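Mannosylglycerate hydrolase MGH1-like glycoside hydrolase domain-containing protein (Thermus thermophilus HB8, PDB 4WVA) hydrolyses mannosylglycerate, a solute that thermophiles make under osmotic stress, to mannose and glycerate, and probably cleaves glucosylglycerate in the same way. Local coordinates at residues Gly100-Pro105 with Leu136-Trp141; Thr151-Ile156 with Gly236-Leu241; Arg243-Leu248 with Glu263-Arg268. All coordinates share one frame; numbering follows the deposited sequence. Where two conformers were deposited one is given.

Interaction 1. Residues Gly100-Pro105 with Leu136-Trp141; sequences GITQPP and LAFHRW
The loop that runs from strand 97-98 to helix 107-117 carries part of the probable substrate site of this (alpha/alpha)6-barrel, and one side of it packs on helix 121-146 through residues 136-141. No hydrogen bond crosses the contact, which is made by side-chain packing among buried groups. Phe138 leaves its helix with CG anti to the backbone N (chi1 175°), and this sends the ring straight at the loop. Thr102 comes to meet it tip to tip: OG1 lies near the plane of the ring, at its edge, 3.3 Å from Phe138 CZ. That hydroxyl bonds to the backbone O of Leu69, so a polar atom is tolerated beside an aromatic edge. The methyl of the same residue turns to a second ring, Thr102 CG2 lying 4.1 Å from the edge atom CZ3 of Trp141. Threonine thus suits its place, one branch polar and satisfied, the other greasy. Farther along, Pro105 CB packs against Phe138 CE2 at 3.7 Å; the rigid proline ring brings no backbone N-H that would need a partner. Between these two residues the chain turns Gln103 the other way; its OE1 accepts from Trp34 N, and its side chain lies near a bound Tris molecule. One side of the loop thus packs on a barrel helix while the other turns Gln103 toward the probable substrate site of this GH63 hydrolase.

Interaction 2. Residues Thr151-Ile156 with Gly236-Leu241; sequences TGLVVI and GFNAIL
Two nearly straight hydrogen bonds join the Asn238 amide to the backbone of Val154. Asn238 OD1 accepts from Val154 N at 2.9 Å, using a lone pair in the carbonyl plane, and Asn238 ND2 donates to Val154 O at 2.9 Å with an N-H...O angle of 177°. Asparagine fits because its one flat group offers an acceptor and a donor side by side, much as a neighbouring strand would. A third bond, from Asn238 ND2 to Asp234 O, fixes the rotation of the amide. An alanine here would remove these bonds and would probably leave the buried N-H and C=O of Val154 without these partners, loosening the loop from the helix. Around the amide the packing is apolar: Val154 CG2 lies 3.5 Å from Phe237 CD1 and 3.6 Å from Leu241 CD2. Ile156 CG2 makes an off-centre CH-pi contact, 4.1 Å from the centroid of the Phe237 ring. Farther out, Thr151 OG1 accepts from Leu153 N in an ST turn, and Tyr249 of the second subunit bonds to Thr151 O. The whole is a side-chain amide bridging one residue of an extended loop to a helix of the (alpha/alpha)6-barrel.

Interaction 3. Residues Arg243-Leu248 with Glu263-Arg268; sequences RANRDL and EEWIVR
Helices 235-254 and 260-275 follow each other in the chain and run back alongside one another; over these segments their directions differ by 145° and their axes approach to 9.2 Å. The tight part centres on Asn245 and Ile266, whose CA atoms are 6.0 Å apart. Asn245 CB touches Ile266 CG1 at 3.6 Å, and Ile266 CD1 reaches the backbone O of Asn245 at 3.5 Å, so the beta-branched isoleucine lays CG1 and CD1 on the other helix while CG2 turns to Arg246. The Asn245 side chain crosses that of Trp265 at about a right angle, OD1 3.4 Å from Trp265 CE3 and the amide plane 37° from the ring plane. Its buried ND2 is not wasted, for it bonds to the hydroxyl of Tyr143, whose own ring stacks with that of Trp265.

Packing is looser towards Leu248, where CD2 comes only to within 4.4 Å of Trp265 CZ3 at the indole edge. Arg246 is partly exposed, yet its contact is close. Its chain bends at chi2 (-94°) and lays the guanidinium on Ile266, CG2 standing 3.4 Å above the centre of the plane. One face of the charged group thus covers a methyl while its N-H groups stay at the rim, where NH2 forms a salt bridge with Glu270. On the side of helix 260-275 turned away from helix 235-254, Glu263 forms a salt bridge with Arg268 of the third subunit, and Val267 meets its counterparts in both other subunits. Two consecutive helices packed roughly antiparallel in this way are characteristic of (alpha/alpha)6-barrel folds.

The three contacts come in series along the chain and lie close together, the centres of interactions 1 and 2 about 11 Å apart, those of 2 and 3 also about 11 Å, and those of 1 and 3 about 14 Å. Interactions 2 and 3 share helix 235-254. Interaction 1 uses helix 121-146 but touches both others: Gln103 O and Pro105 pack on Phe237, and His139 packs against Asn245 and Trp265. The loop 100-105 is thereby joined, through helices 121-146 and 235-254, to helix 260-275 at the subunit interface. Interactions 2 and 3 both meet the second subunit, so the packing links the neighbourhood of the probable substrate site with the trimer contacts.

Interaction 1. Residues Gly100-Pro105 with Leu136-Trp141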
loop_
_atom_site.group_PDB
_atom_site.type_symbol
_atom_site.label_atom_id
_atom_site.label_comp_id
_atom_site.label_asym_id
_atom_site.label_seq_id
_atom_site.Cartn_x
_atom_site.Cartn_y
_atom_site.Cartn_z
ATOM N N GLY A 100 29.373 20.162 4.907
ATOM C CA GLY A 100 28.155 20.914 5.137
ATOM C C GLY A 100 26.990 20.432 4.295
ATOM O O GLY A 100 26.014 21.174 4.095
ATOM N N ILE A 101 27.093 19.187 3.824
ATOM C CA ILE A 101 26.023 18.516 3.078
ATOM C C ILE A 101 25.874 17.103 3.645
ATOM O O ILE A 101 26.691 16.668 4.447
ATOM C CB ILE A 101 26.320 18.442 1.573
ATOM C CG1 ILE A 101 27.666 17.737 1.304
ATOM C CG2 ILE A 101 26.294 19.835 0.943
ATOM C CD1 ILE A 101 27.942 17.422 -0.149
ATOM N N THR A 102 24.828 16.388 3.221
ATOM C CA THR A 102 24.536 15.065 3.764
ATOM C C THR A 102 24.711 13.957 2.708
ATOM O O THR A 102 25.345 14.168 1.676
ATOM C CB THR A 102 23.145 15.069 4.440
ATOM O OG1 THR A 102 22.972 13.896 5.251
ATOM C CG2 THR A 102 22.006 15.219 3.450
ATOM N N GLN A 103 24.199 12.761 3.005
ATOM C CA GLN A 103 24.330 11.612 2.087
ATOM C C GLN A 103 23.163 10.668 2.358
ATOM O O GLN A 103 22.436 10.858 3.320
ATOM C CB GLN A 103 25.660 10.878 2.289
ATOM C CG GLN A 103 26.616 11.009 1.111
ATOM C CD GLN A 103 27.844 10.111 1.231
ATOM O OE1 GLN A 103 28.079 9.449 2.264
ATOM N NE2 GLN A 103 28.631 10.077 0.179
ATOM N N PRO A 104 22.991 9.632 1.518
ATOM C CA PRO A 104 21.784 8.820 1.708
ATOM C C PRO A 104 21.710 8.164 3.093
ATOM O O PRO A 104 22.680 7.533 3.540
ATOM C CB PRO A 104 21.898 7.769 0.593
ATOM C CG PRO A 104 22.712 8.458 -0.458
ATOM C CD PRO A 104 23.736 9.213 0.321
ATOM N N PRO A 105 20.555 8.298 3.768
ATOM C CA PRO A 105 20.454 7.970 5.186
ATOM C C PRO A 105 20.172 6.485 5.403
ATOM O O PRO A 105 19.128 6.120 5.905
ATOM C CB PRO A 105 19.309 8.854 5.653
ATOM C CG PRO A 105 18.438 9.005 4.462
ATOM C CD PRO A 105 19.381 9.075 3.296
ATOM N N LEU A 136 16.731 9.912 14.985
ATOM C CA LEU A 136 15.474 10.638 14.888
ATOM C C LEU A 136 15.744 12.117 14.566
ATOM O O LEU A 136 15.051 12.720 13.751
ATOM C CB LEU A 136 14.694 10.486 16.192
ATOM C CG LEU A 136 13.294 11.075 16.258
ATOM C CD1 LEU A 136 12.352 10.337 15.327
ATOM C CD2 LEU A 136 12.791 11.017 17.690
ATOM N N ALA A 137 16.761 12.689 15.207
ATOM C CA ALA A 137 17.111 14.093 14.978
ATOM C C ALA A 137 17.633 14.325 13.567
ATOM O O ALA A 137 17.387 15.370 12.966
ATOM C CB ALA A 137 18.124 14.564 16.015
ATOM N N PHE A 138 18.356 13.343 13.017
ATOM C CA PHE A 138 18.829 13.420 11.654
ATOM C C PHE A 138 17.646 13.378 10.663
ATOM O O PHE A 138 17.561 14.195 9.745
ATOM C CB PHE A 138 19.844 12.290 11.386
ATOM C CG PHE A 138 20.324 12.183 9.958
ATOM C CD1 PHE A 138 20.488 13.303 9.141
ATOM C CD2 PHE A 138 20.661 10.940 9.434
ATOM C CE1 PHE A 138 20.945 13.197 7.851
ATOM C CE2 PHE A 138 21.135 10.827 8.144
ATOM C CZ PHE A 138 21.275 11.948 7.346
ATOM N N HIS A 139 16.735 12.426 10.855
ATOM C CA HIS A 139 15.578 12.329 9.982
ATOM C C HIS A 139 14.744 13.617 10.091
ATOM O O HIS A 139 14.297 14.168 9.089
ATOM C CB HIS A 139 14.742 11.109 10.337
ATOM C CG HIS A 139 15.291 9.804 9.833
ATOM N ND1 HIS A 139 16.615 9.417 9.961
ATOM C CD2 HIS A 139 14.665 8.784 9.215
ATOM C CE1 HIS A 139 16.768 8.209 9.431
ATOM N NE2 HIS A 139 15.594 7.796 8.997
ATOM N N ARG A 140 14.574 14.115 11.305
ATOM C CA ARG A 140 13.834 15.357 11.495
ATOM C C ARG A 140 14.463 16.532 10.741
ATOM O O ARG A 140 13.755 17.324 10.128
ATOM C CB ARG A 140 13.717 15.671 12.975
ATOM C CG ARG A 140 12.867 16.884 13.255
ATOM C CD ARG A 140 12.819 17.127 14.737
ATOM N NE ARG A 140 12.183 16.022 15.452
ATOM C CZ ARG A 140 12.735 15.290 16.405
ATOM N NH1 ARG A 140 13.989 15.502 16.812
ATOM N NH2 ARG A 140 12.003 14.343 16.983
ATOM N N TRP A 141 15.796 16.647 10.811
ATOM C CA TRP A 141 16.525 17.655 10.067
ATOM C C TRP A 141 16.265 17.539 8.568
ATOM O O TRP A 141 16.067 18.542 7.884
ATOM C CB TRP A 141 18.042 17.581 10.379
ATOM C CG TRP A 141 18.791 18.585 9.607
ATOM C CD1 TRP A 141 19.007 19.885 9.965
ATOM C CD2 TRP A 141 19.360 18.427 8.309
ATOM N NE1 TRP A 141 19.676 20.544 8.974
ATOM C CE2 TRP A 141 19.908 19.677 7.943
ATOM C CE3 TRP A 141 19.465 17.354 7.414
ATOM C CZ2 TRP A 141 20.558 19.878 6.733
ATOM C CZ3 TRP A 141 20.106 17.564 6.209
ATOM C CH2 TRP A 141 20.640 18.811 5.882
#

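Interaction 2. Residues Thr151-Ile156 with Gly236-Leu241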
loop_
_atom_site.group_PDB
_atom_site.type_symbol
_atom_site.label_atom_id
_atom_site.label_comp_id
_atom_site.label_asym_id
_atom_site.label_seq_id
_atom_site.Cartn_x
_atom_site.Cartn_y
_atom_site.Cartn_z
ATOM N N THR A 151 6.070 17.649 1.233
ATOM C CA THR A 151 5.776 16.733 0.145
ATOM C C THR A 151 5.930 15.267 0.503
ATOM O O THR A 151 5.359 14.404 -0.180
ATOM C CB THR A 151 6.666 16.988 -1.099
ATOM O OG1 THR A 151 8.035 16.632 -0.825
ATOM C CG2 THR A 151 6.588 18.436 -1.552
ATOM N N GLY A 152 6.742 14.964 1.516
ATOM C CA GLY A 152 7.142 13.579 1.789
ATOM C C GLY A 152 8.412 13.142 1.073
ATOM O O GLY A 152 8.951 12.050 1.359
ATOM N N LEU A 153 8.900 13.974 0.150
ATOM C CA LEU A 153 10.162 13.749 -0.560
ATOM C C LEU A 153 11.185 14.779 -0.131
ATOM O O LEU A 153 10.844 15.948 0.068
ATOM C CB LEU A 153 9.949 13.851 -2.065
ATOM C CG LEU A 153 9.092 12.745 -2.657
ATOM C CD1 LEU A 153 8.496 13.181 -3.981
ATOM C CD2 LEU A 153 9.905 11.472 -2.827
ATOM N N VAL A 154 12.414 14.340 0.074
ATOM C CA VAL A 154 13.493 15.259 0.433
ATOM C C VAL A 154 14.298 15.638 -0.799
ATOM O O VAL A 154 14.520 14.823 -1.702
ATOM C CB VAL A 154 14.410 14.699 1.541
ATOM C CG1 VAL A 154 13.650 14.587 2.854
ATOM C CG2 VAL A 154 15.026 13.390 1.132
ATOM N N VAL A 155 14.748 16.887 -0.817
ATOM C CA VAL A 155 15.553 17.455 -1.879
ATOM C C VAL A 155 17.053 17.369 -1.545
ATOM O O VAL A 155 17.432 17.646 -0.388
ATOM C CB VAL A 155 15.181 18.946 -2.000
ATOM C CG1 VAL A 155 16.010 19.650 -3.063
ATOM C CG2 VAL A 155 13.693 19.076 -2.292
ATOM N N ILE A 156 17.873 17.023 -2.526
ATOM C CA ILE A 156 19.321 17.207 -2.430
ATOM C C ILE A 156 19.693 18.486 -3.175
ATOM O O ILE A 156 19.124 18.808 -4.231
ATOM C CB ILE A 156 20.142 15.998 -2.919
ATOM C CG1 ILE A 156 19.843 15.618 -4.372
ATOM C CG2 ILE A 156 19.944 14.812 -1.971
ATOM C CD1 ILE A 156 20.838 14.652 -4.985
ATOM N N GLY A 236 17.229 7.625 -5.488
ATOM C CA GLY A 236 18.057 6.818 -4.608
ATOM C C GLY A 236 17.998 7.269 -3.151
ATOM O O GLY A 236 17.715 6.467 -2.260
ATOM N N PHE A 237 18.266 8.556 -2.920
ATOM C CA PHE A 237 18.244 9.153 -1.589
ATOM C C PHE A 237 16.898 8.869 -0.937
ATOM O O PHE A 237 16.825 8.424 0.183
ATOM C CB PHE A 237 18.489 10.660 -1.679
ATOM C CG PHE A 237 18.852 11.305 -0.373
ATOM C CD1 PHE A 237 17.900 11.540 0.588
ATOM C CD2 PHE A 237 20.158 11.717 -0.124
ATOM C CE1 PHE A 237 18.236 12.142 1.785
ATOM C CE2 PHE A 237 20.496 12.321 1.064
ATOM C CZ PHE A 237 19.544 12.530 2.023
ATOM N N ASN A 238 15.827 9.096 -1.680
ATOM C CA ASN A 238 14.491 8.936 -1.126
ATOM C C ASN A 238 14.051 7.505 -0.888
ATOM O O ASN A 238 13.350 7.226 0.091
ATOM C CB ASN A 238 13.480 9.712 -1.973
ATOM C CG ASN A 238 13.496 11.185 -1.627
ATOM O OD1 ASN A 238 12.906 11.599 -0.632
ATOM N ND2 ASN A 238 14.229 11.978 -2.412
ATOM N N ALA A 239 14.459 6.585 -1.752
ATOM C CA ALA A 239 14.159 5.184 -1.515
ATOM C C ALA A 239 14.868 4.716 -0.266
ATOM O O ALA A 239 14.296 3.991 0.562
ATOM C CB ALA A 239 14.573 4.334 -2.693
ATOM N N ILE A 240 16.123 5.129 -0.120
ATOM C CA ILE A 240 16.908 4.771 1.071
ATOM C C ILE A 240 16.307 5.375 2.349
ATOM O O ILE A 240 16.218 4.704 3.404
ATOM C CB ILE A 240 18.406 5.138 0.855
ATOM C CG1 ILE A 240 19.032 4.118 -0.112
ATOM C CG2 ILE A 240 19.189 5.199 2.162
ATOM C CD1 ILE A 240 20.366 4.548 -0.644
ATOM N N LEU A 241 15.857 6.625 2.263
ATOM C CA LEU A 241 15.176 7.277 3.386
ATOM C C LEU A 241 13.865 6.587 3.762
ATOM O O LEU A 241 13.571 6.403 4.940
ATOM C CB LEU A 241 14.953 8.752 3.090
ATOM C CG LEU A 241 14.141 9.581 4.100
ATOM C CD1 LEU A 241 14.703 9.489 5.512
ATOM C CD2 LEU A 241 14.084 11.032 3.657
#

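Interaction 3. Residues Arg243-Leu248 with Glu263-Arg268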
loop_
_atom_site.group_PDB
_atom_site.type_symbol
_atom_site.label_atom_id
_atom_site.label_comp_id
_atom_site.label_asym_id
_atom_site.label_seq_id
_atom_site.Cartn_x
_atom_site.Cartn_y
_atom_site.Cartn_z
ATOM N N ARG A 243 13.107 3.414 3.287
ATOM C CA ARG A 243 13.499 2.181 3.966
ATOM C C ARG A 243 13.967 2.471 5.391
ATOM O O ARG A 243 13.567 1.775 6.335
ATOM C CB ARG A 243 14.571 1.431 3.185
ATOM C CG ARG A 243 15.105 0.186 3.877
ATOM C CD ARG A 243 14.056 -0.848 4.249
ATOM N NE ARG A 243 14.680 -1.996 4.898
ATOM C CZ ARG A 243 15.182 -3.063 4.257
ATOM N NH1 ARG A 243 15.115 -3.168 2.948
ATOM N NH2 ARG A 243 15.749 -4.039 4.944
ATOM N N ALA A 244 14.784 3.509 5.548
ATOM C CA ALA A 244 15.325 3.849 6.841
ATOM C C ALA A 244 14.218 4.279 7.811
ATOM O O ALA A 244 14.278 3.932 8.983
ATOM C CB ALA A 244 16.385 4.921 6.701
ATOM N N ASN A 245 13.230 5.032 7.327
ATOM C CA ASN A 245 12.051 5.389 8.143
ATOM C C ASN A 245 11.285 4.158 8.638
ATOM O O ASN A 245 10.919 4.080 9.819
ATOM C CB ASN A 245 11.073 6.287 7.388
ATOM C CG ASN A 245 11.542 7.726 7.280
ATOM O OD1 ASN A 245 12.193 8.246 8.179
ATOM N ND2 ASN A 245 11.189 8.381 6.194
ATOM N N ARG A 246 11.053 3.196 7.755
ATOM C CA ARG A 246 10.401 1.956 8.156
ATOM C C ARG A 246 11.185 1.243 9.253
ATOM O O ARG A 246 10.612 0.712 10.225
ATOM C CB ARG A 246 10.257 1.010 6.952
ATOM C CG ARG A 246 9.357 1.556 5.868
ATOM C CD ARG A 246 7.947 1.088 5.987
ATOM N NE ARG A 246 7.125 1.570 4.868
ATOM C CZ ARG A 246 5.823 1.354 4.791
ATOM N NH1 ARG A 246 5.211 0.648 5.746
ATOM N NH2 ARG A 246 5.124 1.847 3.765
ATOM N N ASP A 247 12.505 1.207 9.103
ATOM C CA ASP A 247 13.342 0.549 10.089
ATOM C C ASP A 247 13.457 1.340 11.406
ATOM O O ASP A 247 13.510 0.732 12.487
ATOM C CB ASP A 247 14.705 0.218 9.488
ATOM C CG ASP A 247 14.611 -0.836 8.404
ATOM O OD1 ASP A 247 13.716 -1.699 8.523
ATOM O OD2 ASP A 247 15.371 -0.775 7.430
ATOM N N LEU A 248 13.467 2.668 11.318
ATOM C CA LEU A 248 13.447 3.524 12.492
ATOM C C LEU A 248 12.156 3.369 13.299
ATOM O O LEU A 248 12.185 3.372 14.533
ATOM C CB LEU A 248 13.664 4.986 12.111
ATOM C CG LEU A 248 13.936 5.944 13.268
ATOM C CD1 LEU A 248 15.238 5.596 13.982
ATOM C CD2 LEU A 248 13.968 7.364 12.740
ATOM N N GLU A 263 5.711 7.692 11.637
ATOM C CA GLU A 263 4.608 7.167 10.852
ATOM C C GLU A 263 4.192 8.154 9.746
ATOM O O GLU A 263 3.912 7.745 8.621
ATOM C CB GLU A 263 3.399 6.849 11.737
ATOM C CG GLU A 263 3.635 5.755 12.772
ATOM C CD GLU A 263 2.643 5.807 13.917
ATOM O OE1 GLU A 263 1.554 6.401 13.760
ATOM O OE2 GLU A 263 2.964 5.264 14.985
ATOM N N GLU A 264 4.153 9.440 10.074
ATOM C CA GLU A 264 3.808 10.449 9.069
ATOM C C GLU A 264 4.845 10.483 7.955
ATOM O O GLU A 264 4.483 10.546 6.778
ATOM C CB GLU A 264 3.647 11.834 9.692
ATOM C CG GLU A 264 2.826 11.808 10.969
ATOM C CD GLU A 264 2.016 13.059 11.219
ATOM O OE1 GLU A 264 2.295 14.103 10.585
ATOM O OE2 GLU A 264 1.088 12.978 12.062
ATOM N N TRP A 265 6.127 10.380 8.308
ATOM C CA TRP A 265 7.165 10.369 7.282
ATOM C C TRP A 265 6.988 9.172 6.351
ATOM O O TRP A 265 7.174 9.267 5.126
ATOM C CB TRP A 265 8.577 10.316 7.880
ATOM C CG TRP A 265 8.915 11.458 8.806
ATOM C CD1 TRP A 265 8.400 12.716 8.788
ATOM C CD2 TRP A 265 9.887 11.438 9.860
ATOM N NE1 TRP A 265 8.984 13.481 9.768
ATOM C CE2 TRP A 265 9.900 12.720 10.441
ATOM C CE3 TRP A 265 10.749 10.464 10.367
ATOM C CZ2 TRP A 265 10.720 13.038 11.522
ATOM C CZ3 TRP A 265 11.565 10.789 11.430
ATOM C CH2 TRP A 265 11.540 12.067 11.998
ATOM N N ILE A 266 6.665 8.036 6.937
ATOM C CA ILE A 266 6.509 6.799 6.171
ATOM C C ILE A 266 5.336 6.906 5.178
ATOM O O ILE A 266 5.458 6.561 4.003
ATOM C CB ILE A 266 6.298 5.609 7.133
ATOM C CG1 ILE A 266 7.597 5.319 7.902
ATOM C CG2 ILE A 266 5.833 4.387 6.364
ATOM C CD1 ILE A 266 7.469 4.312 9.019
ATOM N N VAL A 267 4.195 7.359 5.671
ATOM C CA VAL A 267 2.983 7.384 4.872
ATOM C C VAL A 267 3.097 8.413 3.760
ATOM O O VAL A 267 2.812 8.108 2.614
ATOM C CB VAL A 267 1.758 7.621 5.766
ATOM C CG1 VAL A 267 0.499 7.843 4.948
ATOM C CG2 VAL A 267 1.607 6.425 6.690
ATOM N N ARG A 268 3.577 9.604 4.093
ATOM C CA ARG A 268 3.769 10.643 3.074
ATOM C C ARG A 268 4.905 10.297 2.118
ATOM O O ARG A 268 4.837 10.604 0.933
ATOM C CB ARG A 268 3.937 12.018 3.732
ATOM C CG ARG A 268 2.701 12.382 4.533
ATOM C CD ARG A 268 2.745 13.697 5.287
ATOM N NE ARG A 268 1.590 13.784 6.211
ATOM C CZ ARG A 268 0.346 14.152 5.884
ATOM N NH1 ARG A 268 0.024 14.517 4.644
ATOM N NH2 ARG A 268 -0.598 14.190 6.820
#